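Local structure of lipocalin allergen (Canis lupus familiaris, 4ODD) at residues Gly13-Asn24 against Lys109-Gly120; Glu80-Arg88 against Ile98-Ser106. The protein probably binds small hydrophobic molecules inside a beta-barrel, as other lipocalins do, and is a dog dander allergen. All blocks are in the same frame, centred on the assembly; numbering follows the deposited sequence.

Interaction 1 of 2, residues Gly13-Asn24 against Lys109-Gly120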
loop_
_atom_site.group_PDB
_atom_site.type_symbol
_atom_site.label_atom_id
_atom_site.label_comp_id
_atom_site.label_asym_id
_atom_site.label_seq_id
_atom_site.Cartn_x
_atom_site.Cartn_y
_atom_site.Cartn_z
ATOM N N GLY A 13 12.479 2.576 4.833
ATOM C CA GLY A 13 12.312 3.859 5.496
ATOM C C GLY A 13 10.872 4.302 5.651
ATOM O O GLY A 13 9.931 3.534 5.438
ATOM N N PRO A 14 10.689 5.564 6.018
ATOM C CA PRO A 14 9.351 6.046 6.361
ATOM C C PRO A 14 8.501 6.237 5.106
ATOM O O PRO A 14 9.033 6.523 4.016
ATOM C CB PRO A 14 9.636 7.394 7.032
ATOM C CG PRO A 14 10.897 7.884 6.362
ATOM C CD PRO A 14 11.716 6.625 6.098
ATOM N N TRP A 15 7.186 6.059 5.256
ATOM C CA TRP A 15 6.253 6.324 4.181
ATOM C C TRP A 15 4.937 6.775 4.766
ATOM O O TRP A 15 4.580 6.381 5.883
ATOM C CB TRP A 15 6.033 5.065 3.359
ATOM C CG TRP A 15 7.201 4.704 2.533
ATOM C CD1 TRP A 15 8.073 3.680 2.755
ATOM C CD2 TRP A 15 7.649 5.366 1.348
ATOM N NE1 TRP A 15 9.033 3.655 1.778
ATOM C CE2 TRP A 15 8.797 4.680 0.899
ATOM C CE3 TRP A 15 7.191 6.473 0.621
ATOM C CZ2 TRP A 15 9.498 5.062 -0.247
ATOM C CZ3 TRP A 15 7.890 6.858 -0.513
ATOM C CH2 TRP A 15 9.035 6.153 -0.936
ATOM N N LYS A 16 4.223 7.599 4.012
ATOM C CA LYS A 16 2.921 8.082 4.407
ATOM C C LYS A 16 1.961 7.735 3.267
ATOM O O LYS A 16 2.333 7.838 2.085
ATOM C CB LYS A 16 2.973 9.595 4.646
ATOM C CG LYS A 16 1.601 10.256 4.713
ATOM C CD LYS A 16 1.692 11.776 4.907
ATOM C CE LYS A 16 0.296 12.411 5.077
ATOM N NZ LYS A 16 -0.487 11.766 6.184
ATOM N N THR A 17 0.742 7.311 3.602
ATOM C CA THR A 17 -0.214 7.000 2.547
ATOM C C THR A 17 -0.843 8.283 2.013
ATOM O O THR A 17 -1.343 9.092 2.783
ATOM C CB THR A 17 -1.348 6.076 3.018
ATOM O OG1 THR A 17 -0.805 4.951 3.715
ATOM C CG2 THR A 17 -2.155 5.604 1.814
ATOM N N LEU A 18 -0.820 8.456 0.698
ATOM C CA LEU A 18 -1.492 9.583 0.058
ATOM C C LEU A 18 -2.821 9.156 -0.570
ATOM O O LEU A 18 -3.891 9.683 -0.225
ATOM C CB LEU A 18 -0.585 10.209 -0.995
ATOM C CG LEU A 18 0.459 11.194 -0.461
ATOM C CD1 LEU A 18 0.849 10.871 0.969
ATOM C CD2 LEU A 18 1.676 11.256 -1.359
ATOM N N TYR A 19 -2.766 8.191 -1.481
ATOM C CA TYR A 19 -3.985 7.711 -2.125
ATOM C C TYR A 19 -4.072 6.204 -2.088
ATOM O O TYR A 19 -3.059 5.514 -2.106
ATOM C CB TYR A 19 -4.046 8.160 -3.583
ATOM C CG TYR A 19 -4.143 9.652 -3.803
ATOM C CD1 TYR A 19 -5.369 10.255 -4.073
ATOM C CD2 TYR A 19 -3.015 10.456 -3.771
ATOM C CE1 TYR A 19 -5.467 11.621 -4.292
ATOM C CE2 TYR A 19 -3.106 11.820 -3.988
ATOM C CZ TYR A 19 -4.332 12.394 -4.245
ATOM O OH TYR A 19 -4.416 13.747 -4.456
ATOM N N VAL A 20 -5.300 5.706 -2.038
ATOM C CA VAL A 20 -5.583 4.296 -2.240
ATOM C C VAL A 20 -6.797 4.167 -3.147
ATOM O O VAL A 20 -7.692 5.015 -3.134
ATOM C CB VAL A 20 -5.904 3.561 -0.918
ATOM C CG1 VAL A 20 -4.707 3.536 -0.018
ATOM C CG2 VAL A 20 -7.077 4.220 -0.230
ATOM N N SER A 21 -6.825 3.098 -3.929
ATOM C CA SER A 21 -8.002 2.768 -4.714
ATOM C C SER A 21 -8.211 1.276 -4.631
ATOM O O SER A 21 -7.308 0.540 -4.245
ATOM C CB SER A 21 -7.860 3.227 -6.178
ATOM O OG SER A 21 -6.851 2.507 -6.879
ATOM N N SER A 22 -9.409 0.839 -4.989
ATOM C CA SER A 22 -9.747 -0.572 -4.936
ATOM C C SER A 22 -10.959 -0.892 -5.807
ATOM O O SER A 22 -11.804 -0.030 -6.056
ATOM C CB SER A 22 -10.026 -0.996 -3.491
ATOM O OG SER A 22 -10.322 -2.384 -3.432
ATOM N N ASN A 23 -11.037 -2.132 -6.273
ATOM C CA ASN A 23 -12.225 -2.605 -6.973
ATOM C C ASN A 23 -13.365 -2.816 -5.972
ATOM O O ASN A 23 -14.527 -2.889 -6.354
ATOM C CB ASN A 23 -11.927 -3.895 -7.764
ATOM C CG ASN A 23 -11.497 -5.057 -6.870
ATOM O OD1 ASN A 23 -11.025 -4.865 -5.749
ATOM N ND2 ASN A 23 -11.650 -6.270 -7.372
ATOM N N ASN A 24 -13.016 -2.911 -4.691
ATOM C CA ASN A 24 -14.001 -3.077 -3.632
ATOM C C ASN A 24 -14.018 -1.922 -2.627
ATOM O O ASN A 24 -13.268 -1.915 -1.649
ATOM C CB ASN A 24 -13.797 -4.401 -2.917
ATOM C CG ASN A 24 -14.001 -5.589 -3.834
ATOM O OD1 ASN A 24 -13.230 -6.564 -3.801
ATOM N ND2 ASN A 24 -15.044 -5.519 -4.669
ATOM N N LYS A 109 -12.333 -14.534 -2.305
ATOM C CA LYS A 109 -12.639 -13.240 -2.928
ATOM C C LYS A 109 -11.371 -12.420 -3.224
ATOM O O LYS A 109 -10.395 -12.450 -2.462
ATOM C CB LYS A 109 -13.618 -12.420 -2.080
ATOM C CG LYS A 109 -14.303 -11.291 -2.850
ATOM C CD LYS A 109 -15.344 -10.577 -1.989
ATOM C CE LYS A 109 -16.355 -9.801 -2.839
ATOM N NZ LYS A 109 -15.712 -8.965 -3.895
ATOM N N ILE A 110 -11.402 -11.684 -4.331
ATOM C CA ILE A 110 -10.236 -10.966 -4.826
ATOM C C ILE A 110 -10.389 -9.460 -4.766
ATOM O O ILE A 110 -11.305 -8.895 -5.363
ATOM C CB ILE A 110 -9.958 -11.342 -6.282
ATOM C CG1 ILE A 110 -9.289 -12.723 -6.352
ATOM C CG2 ILE A 110 -9.097 -10.284 -6.949
ATOM C CD1 ILE A 110 -9.315 -13.323 -7.747
ATOM N N THR A 111 -9.476 -8.814 -4.052
ATOM C CA THR A 111 -9.508 -7.370 -3.855
ATOM C C THR A 111 -8.238 -6.783 -4.424
ATOM O O THR A 111 -7.146 -7.132 -3.979
ATOM C CB THR A 111 -9.541 -7.031 -2.363
ATOM O OG1 THR A 111 -10.507 -7.863 -1.704
ATOM C CG2 THR A 111 -9.857 -5.556 -2.153
ATOM N N LYS A 112 -8.380 -5.909 -5.415
ATOM C CA LYS A 112 -7.245 -5.192 -5.977
ATOM C C LYS A 112 -7.075 -3.878 -5.207
ATOM O O LYS A 112 -8.054 -3.174 -4.959
ATOM C CB LYS A 112 -7.465 -4.908 -7.465
ATOM C CG LYS A 112 -7.801 -6.123 -8.305
ATOM C CD LYS A 112 -8.080 -5.698 -9.742
ATOM C CE LYS A 112 -8.532 -6.879 -10.585
ATOM N NZ LYS A 112 -8.591 -6.551 -12.043
ATOM N N VAL A 113 -5.845 -3.550 -4.827
ATOM C CA VAL A 113 -5.600 -2.312 -4.076
ATOM C C VAL A 113 -4.408 -1.573 -4.631
ATOM O O VAL A 113 -3.326 -2.147 -4.739
ATOM C CB VAL A 113 -5.331 -2.587 -2.598
ATOM C CG1 VAL A 113 -5.124 -1.289 -1.862
ATOM C CG2 VAL A 113 -6.473 -3.391 -1.993
ATOM N N ALA A 114 -4.609 -0.314 -5.010
ATOM C CA ALA A 114 -3.499 0.502 -5.496
ATOM C C ALA A 114 -3.127 1.595 -4.460
ATOM O O ALA A 114 -4.004 2.194 -3.832
ATOM C CB ALA A 114 -3.821 1.097 -6.876
ATOM N N LEU A 115 -1.834 1.830 -4.258
ATOM C CA LEU A 115 -1.413 2.829 -3.288
ATOM C C LEU A 115 -0.354 3.786 -3.791
ATOM O O LEU A 115 0.649 3.373 -4.403
ATOM C CB LEU A 115 -0.865 2.186 -2.030
ATOM C CG LEU A 115 -1.729 1.214 -1.267
ATOM C CD1 LEU A 115 -1.085 -0.138 -1.345
ATOM C CD2 LEU A 115 -1.815 1.690 0.167
ATOM N N LEU A 116 -0.581 5.068 -3.500
ATOM C CA LEU A 116 0.428 6.091 -3.686
ATOM C C LEU A 116 0.903 6.471 -2.307
ATOM O O LEU A 116 0.117 6.881 -1.457
ATOM C CB LEU A 116 -0.139 7.304 -4.409
ATOM C CG LEU A 116 0.894 8.401 -4.686
ATOM C CD1 LEU A 116 2.186 7.802 -5.211
ATOM C CD2 LEU A 116 0.333 9.445 -5.656
ATOM N N MET A 117 2.188 6.280 -2.066
ATOM C CA MET A 117 2.743 6.571 -0.761
ATOM C C MET A 117 3.797 7.639 -0.937
ATOM O O MET A 117 4.545 7.633 -1.921
ATOM C CB MET A 117 3.361 5.325 -0.138
ATOM C CG MET A 117 2.348 4.288 0.313
ATOM S SD MET A 117 3.107 2.654 0.247
ATOM C CE MET A 117 3.388 2.529 -1.520
ATOM N N GLY A 118 3.853 8.563 0.018
ATOM C CA GLY A 118 4.784 9.671 -0.086
ATOM C C GLY A 118 5.848 9.640 0.980
ATOM O O GLY A 118 5.651 9.087 2.055
ATOM N N ARG A 119 6.992 10.225 0.648
ATOM C CA ARG A 119 8.058 10.498 1.593
ATOM C C ARG A 119 7.955 11.978 1.941
ATOM O O ARG A 119 8.563 12.806 1.277
ATOM C CB ARG A 119 9.403 10.237 0.915
ATOM C CG ARG A 119 10.546 9.886 1.855
ATOM C CD ARG A 119 10.527 8.412 2.223
ATOM N NE ARG A 119 11.498 7.631 1.461
ATOM C CZ ARG A 119 11.910 6.409 1.801
ATOM N NH1 ARG A 119 11.431 5.824 2.898
ATOM N NH2 ARG A 119 12.805 5.768 1.050
ATOM N N GLY A 120 7.182 12.333 2.961
ATOM C CA GLY A 120 7.085 13.727 3.380
ATOM C C GLY A 120 5.952 14.553 2.778
ATOM O O GLY A 120 4.776 14.253 2.987
#
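Arg119 donates through NH1 to the carbonyl O of Pro14 at 2.7 Å, an acceptor tilted 19° out of the guanidinium plane. The same guanidinium lies flat on the indole of Trp15, centres 4.0 Å apart and planes 15° apart, with CZ above the CZ2 corner and CD over the six-membered ring: an off-centre cation-pi contact joined to a CH-pi one. Bends at chi2 and chi3 fold the arginine back over that face, while Trp15 NE1 bonds to Val11 O.

Backbone bonds then run antiparallel from Lys16-Gly118 to Ser21-Ala114. Leu116 O accepts from two successive amides, Leu18 N at 2.8 Å and Tyr19 N at 3.2 Å, which shifts the register by one and defines a classic beta bulge.

In lipocalins this pairing of the first and last barrel strands closes the barrel, and Gly13, Trp15 and Arg119 match the family's Gly-X-Trp motif and its stacked arginine.

At the far end Ser22 OG, anti to its own backbone N (chi1 -178°), donates to Lys112 O at 2.8 Å and accepts from Asn24 N, forming an ST turn. Asn23 OD1 takes Lys112 N at 2.9 Å, the donor standing above the amide's carbonyl plane rather than on a lone pair.

Packing divides by face. Val20 CG1 lies 3.4 Å from Leu115 CD2, side by side on the face that also carries Thr17 and Met117. On the opposite face the Tyr19 and Leu116 side chains point the same way, Tyr19 CD2 4.0 Å from Leu116 CD2, and Ser21 and Ala114 meet Phe131 of helix 125-137.

Interaction 2 of 2, residues Glu80-Arg88 against Ile98-Ser106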
loop_
_atom_site.group_PDB
_atom_site.type_symbol
_atom_site.label_atom_id
_atom_site.label_comp_id
_atom_site.label_asym_id
_atom_site.label_seq_id
_atom_site.Cartn_x
_atom_site.Cartn_y
_atom_site.Cartn_z
ATOM N N GLU A 80 0.859 -12.389 4.686
ATOM C CA GLU A 80 -0.478 -12.542 5.231
ATOM C C GLU A 80 -0.903 -11.297 5.976
ATOM O O GLU A 80 -0.177 -10.761 6.800
ATOM C CB GLU A 80 -0.562 -13.771 6.133
ATOM C CG GLU A 80 -1.976 -14.289 6.359
ATOM C CD GLU A 80 -2.546 -15.044 5.145
ATOM O OE1 GLU A 80 -3.794 -15.241 5.085
ATOM O OE2 GLU A 80 -1.741 -15.437 4.258
ATOM N N TYR A 81 -2.095 -10.829 5.651
ATOM C CA TYR A 81 -2.744 -9.744 6.365
ATOM C C TYR A 81 -4.133 -9.700 5.770
ATOM O O TYR A 81 -4.293 -9.422 4.580
ATOM C CB TYR A 81 -2.036 -8.403 6.149
ATOM C CG TYR A 81 -2.909 -7.223 6.502
ATOM C CD1 TYR A 81 -3.060 -6.819 7.829
ATOM C CD2 TYR A 81 -3.604 -6.525 5.516
ATOM C CE1 TYR A 81 -3.871 -5.738 8.175
ATOM C CE2 TYR A 81 -4.439 -5.444 5.841
ATOM C CZ TYR A 81 -4.571 -5.044 7.178
ATOM O OH TYR A 81 -5.406 -3.969 7.520
ATOM N N ASN A 82 -5.136 -10.006 6.583
ATOM C CA ASN A 82 -6.499 -10.073 6.088
ATOM C C ASN A 82 -6.557 -10.990 4.873
ATOM O O ASN A 82 -7.185 -10.662 3.874
ATOM C CB ASN A 82 -6.963 -8.680 5.694
ATOM C CG ASN A 82 -8.337 -8.327 6.255
ATOM O OD1 ASN A 82 -8.487 -8.112 7.458
ATOM N ND2 ASN A 82 -9.334 -8.224 5.378
ATOM N N GLY A 83 -5.889 -12.136 4.953
ATOM C CA GLY A 83 -5.841 -13.062 3.838
ATOM C C GLY A 83 -4.481 -13.066 3.185
ATOM O O GLY A 83 -3.518 -12.551 3.759
ATOM N N GLY A 84 -4.402 -13.644 1.986
ATOM C CA GLY A 84 -3.165 -13.708 1.229
ATOM C C GLY A 84 -2.992 -12.462 0.390
ATOM O O GLY A 84 -3.959 -11.909 -0.137
ATOM N N ASN A 85 -1.756 -11.996 0.296
ATOM C CA ASN A 85 -1.457 -10.803 -0.462
ATOM C C ASN A 85 -0.304 -11.034 -1.413
ATOM O O ASN A 85 0.703 -11.630 -1.046
ATOM C CB ASN A 85 -1.156 -9.633 0.471
ATOM C CG ASN A 85 -2.326 -9.269 1.333
ATOM O OD1 ASN A 85 -3.227 -8.553 0.898
ATOM N ND2 ASN A 85 -2.331 -9.757 2.568
ATOM N N TYR A 86 -0.475 -10.566 -2.641
ATOM C CA TYR A 86 0.555 -10.620 -3.648
ATOM C C TYR A 86 0.807 -9.181 -4.068
ATOM O O TYR A 86 -0.030 -8.529 -4.717
ATOM C CB TYR A 86 0.112 -11.515 -4.810
ATOM C CG TYR A 86 -0.209 -12.924 -4.336
ATOM C CD1 TYR A 86 0.671 -13.984 -4.566
ATOM C CD2 TYR A 86 -1.369 -13.185 -3.614
ATOM C CE1 TYR A 86 0.388 -15.268 -4.098
ATOM C CE2 TYR A 86 -1.657 -14.459 -3.145
ATOM C CZ TYR A 86 -0.784 -15.491 -3.389
ATOM O OH TYR A 86 -1.076 -16.744 -2.921
ATOM N N PHE A 87 1.970 -8.684 -3.663
ATOM C CA PHE A 87 2.247 -7.267 -3.706
ATOM C C PHE A 87 3.420 -6.941 -4.612
ATOM O O PHE A 87 4.377 -7.724 -4.729
ATOM C CB PHE A 87 2.508 -6.762 -2.280
ATOM C CG PHE A 87 2.732 -5.293 -2.190
ATOM C CD1 PHE A 87 4.002 -4.787 -1.949
ATOM C CD2 PHE A 87 1.681 -4.407 -2.363
ATOM C CE1 PHE A 87 4.215 -3.413 -1.868
ATOM C CE2 PHE A 87 1.886 -3.037 -2.290
ATOM C CZ PHE A 87 3.154 -2.539 -2.040
ATOM N N ARG A 88 3.351 -5.771 -5.238
ATOM C CA ARG A 88 4.409 -5.327 -6.121
ATOM C C ARG A 88 4.601 -3.835 -5.999
ATOM O O ARG A 88 3.639 -3.089 -5.893
ATOM C CB ARG A 88 4.091 -5.689 -7.576
ATOM C CG ARG A 88 4.223 -7.181 -7.914
ATOM C CD ARG A 88 4.216 -7.415 -9.432
ATOM N NE ARG A 88 4.078 -8.823 -9.815
ATOM C CZ ARG A 88 5.042 -9.739 -9.720
ATOM N NH1 ARG A 88 6.229 -9.423 -9.228
ATOM N NH2 ARG A 88 4.812 -10.989 -10.104
ATOM N N ILE A 98 4.626 3.817 -5.603
ATOM C CA ILE A 98 3.358 3.250 -6.062
ATOM C C ILE A 98 3.321 1.724 -5.883
ATOM O O ILE A 98 4.158 0.994 -6.441
ATOM C CB ILE A 98 3.071 3.586 -7.536
ATOM C CG1 ILE A 98 2.952 5.097 -7.726
ATOM C CG2 ILE A 98 1.784 2.893 -8.004
ATOM C CD1 ILE A 98 2.726 5.508 -9.169
ATOM N N GLY A 99 2.358 1.250 -5.100
ATOM C CA GLY A 99 2.239 -0.169 -4.852
ATOM C C GLY A 99 0.962 -0.735 -5.432
ATOM O O GLY A 99 -0.036 -0.011 -5.602
ATOM N N TYR A 100 0.991 -2.028 -5.745
ATOM C CA TYR A 100 -0.207 -2.728 -6.184
ATOM C C TYR A 100 -0.321 -4.062 -5.482
ATOM O O TYR A 100 0.546 -4.931 -5.633
ATOM C CB TYR A 100 -0.189 -2.949 -7.687
ATOM C CG TYR A 100 -1.442 -3.609 -8.200
ATOM C CD1 TYR A 100 -2.691 -3.038 -7.984
ATOM C CD2 TYR A 100 -1.382 -4.800 -8.914
ATOM C CE1 TYR A 100 -3.851 -3.657 -8.473
ATOM C CE2 TYR A 100 -2.531 -5.412 -9.401
ATOM C CZ TYR A 100 -3.749 -4.844 -9.176
ATOM O OH TYR A 100 -4.870 -5.460 -9.659
ATOM N N ASP A 101 -1.393 -4.218 -4.713
ATOM C CA ASP A 101 -1.640 -5.460 -3.991
ATOM C C ASP A 101 -2.774 -6.255 -4.615
ATOM O O ASP A 101 -3.745 -5.700 -5.136
ATOM C CB ASP A 101 -2.002 -5.169 -2.531
ATOM C CG ASP A 101 -2.069 -6.427 -1.688
ATOM O OD1 ASP A 101 -1.174 -7.284 -1.828
ATOM O OD2 ASP A 101 -3.018 -6.550 -0.886
ATOM N N VAL A 102 -2.656 -7.569 -4.559
ATOM C CA VAL A 102 -3.791 -8.414 -4.862
ATOM C C VAL A 102 -4.082 -9.187 -3.590
ATOM O O VAL A 102 -3.248 -9.930 -3.086
ATOM C CB VAL A 102 -3.496 -9.380 -6.022
ATOM C CG1 VAL A 102 -4.653 -10.320 -6.209
ATOM C CG2 VAL A 102 -3.233 -8.612 -7.309
ATOM N N ASN A 103 -5.266 -9.000 -3.055
ATOM C CA ASN A 103 -5.631 -9.677 -1.835
ATOM C C ASN A 103 -6.636 -10.763 -2.103
ATOM O O ASN A 103 -7.547 -10.606 -2.934
ATOM C CB ASN A 103 -6.254 -8.687 -0.860
ATOM C CG ASN A 103 -6.711 -9.349 0.400
ATOM O OD1 ASN A 103 -7.908 -9.544 0.610
ATOM N ND2 ASN A 103 -5.768 -9.715 1.247
ATOM N N VAL A 104 -6.489 -11.841 -1.344
ATOM C CA VAL A 104 -7.393 -12.968 -1.443
ATOM C C VAL A 104 -7.827 -13.428 -0.037
ATOM O O VAL A 104 -6.985 -13.758 0.801
ATOM C CB VAL A 104 -6.707 -14.113 -2.270
ATOM C CG1 VAL A 104 -5.361 -14.521 -1.656
ATOM C CG2 VAL A 104 -7.634 -15.300 -2.439
ATOM N N ASP A 105 -9.131 -13.435 0.239
ATOM C CA ASP A 105 -9.596 -13.924 1.545
ATOM C C ASP A 105 -9.841 -15.439 1.560
ATOM O O ASP A 105 -9.559 -16.126 0.584
ATOM C CB ASP A 105 -10.839 -13.183 2.005
ATOM C CG ASP A 105 -11.998 -13.373 1.073
ATOM O OD1 ASP A 105 -12.089 -14.452 0.431
ATOM O OD2 ASP A 105 -12.823 -12.438 0.988
ATOM N N SER A 106 -10.362 -15.940 2.676
ATOM C CA SER A 106 -10.606 -17.368 2.878
ATOM C C SER A 106 -11.581 -17.972 1.853
ATOM O O SER A 106 -11.374 -19.085 1.370
ATOM C CB SER A 106 -11.161 -17.595 4.286
ATOM O OG SER A 106 -12.428 -16.955 4.445
#
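Asn103 ND2 serves two acceptors of the facing segment, Asn85 OD1 at 2.8 Å and Asn82 O at 3.1 Å. Both lie near the plane of the Asn103 amide, and both N-H bonds are fairly straight; from the acceptors' side, however, the nitrogen sits well above each carbonyl plane, away from the lone pairs. With chi1 at 177° the Asn103 side chain stretches away from its own amide nitrogen, beside its carbonyl carbon, and so reaches the turn at Asn82.

Asn85 is held at its other end as well. Its ND2 donates to Tyr81 O at 2.8 Å, within the plane of its own amide, and also to Gly79 O, so the bonds at both ends fix the flip of the amide. The carboxylate of Asp101 approaches from the side away from Asn103, with OD2 2.7 Å from Asn85 OD1.

These groups sit on a beta hairpin, strands 84-92 and 96-104, in regular antiparallel pairing: Gly84-Val104, Tyr86-Val102 and Arg88-Tyr100 are hydrogen-bonded pairs, exemplified by Val102 N to Tyr86 O at 2.8 Å, and the axes of 84-88 and 98-104 run at 163°. Asn85, Phe87, Asp101 and Asn103 occupy one face, directed into the barrel of the lipocalin fold, where Phe87 meets Phe52 edge-to-face and Asn85 touches Phe34.

Phe87 brings CZ to within 3.8 Å of Gly99 CA, where glycine offers no side chain, and receives Asp101 CB at its ring edge. On the reverse face Tyr86 crosses Val104 obliquely: CE2 is 4.0 Å from CG1, and this methyl lies in the plane of the phenol ring, against its edge.

In the fold
From the N terminus, strand 13-22 comes first in the chain, and interaction 1 joins it to strand 110-118, closing a loop of 84 residues that holds the six other barrel strands. Interaction 2 falls wholly within that loop, so the two nest and do not cross; it closes a short hairpin with only nine residues between its segments. The centres of interaction 1 and interaction 2 lie about 11 Å apart, in one curled sheet. The join is direct, because strands 96-104 and 110-118 are neighbours: Asn103 N probably bonds to Thr111 O, and Gly99 N to Leu115 O, each at 2.8 Å. Hydrogen-bonded pairing thus runs without a break from strand 84-92 to strand 13-22.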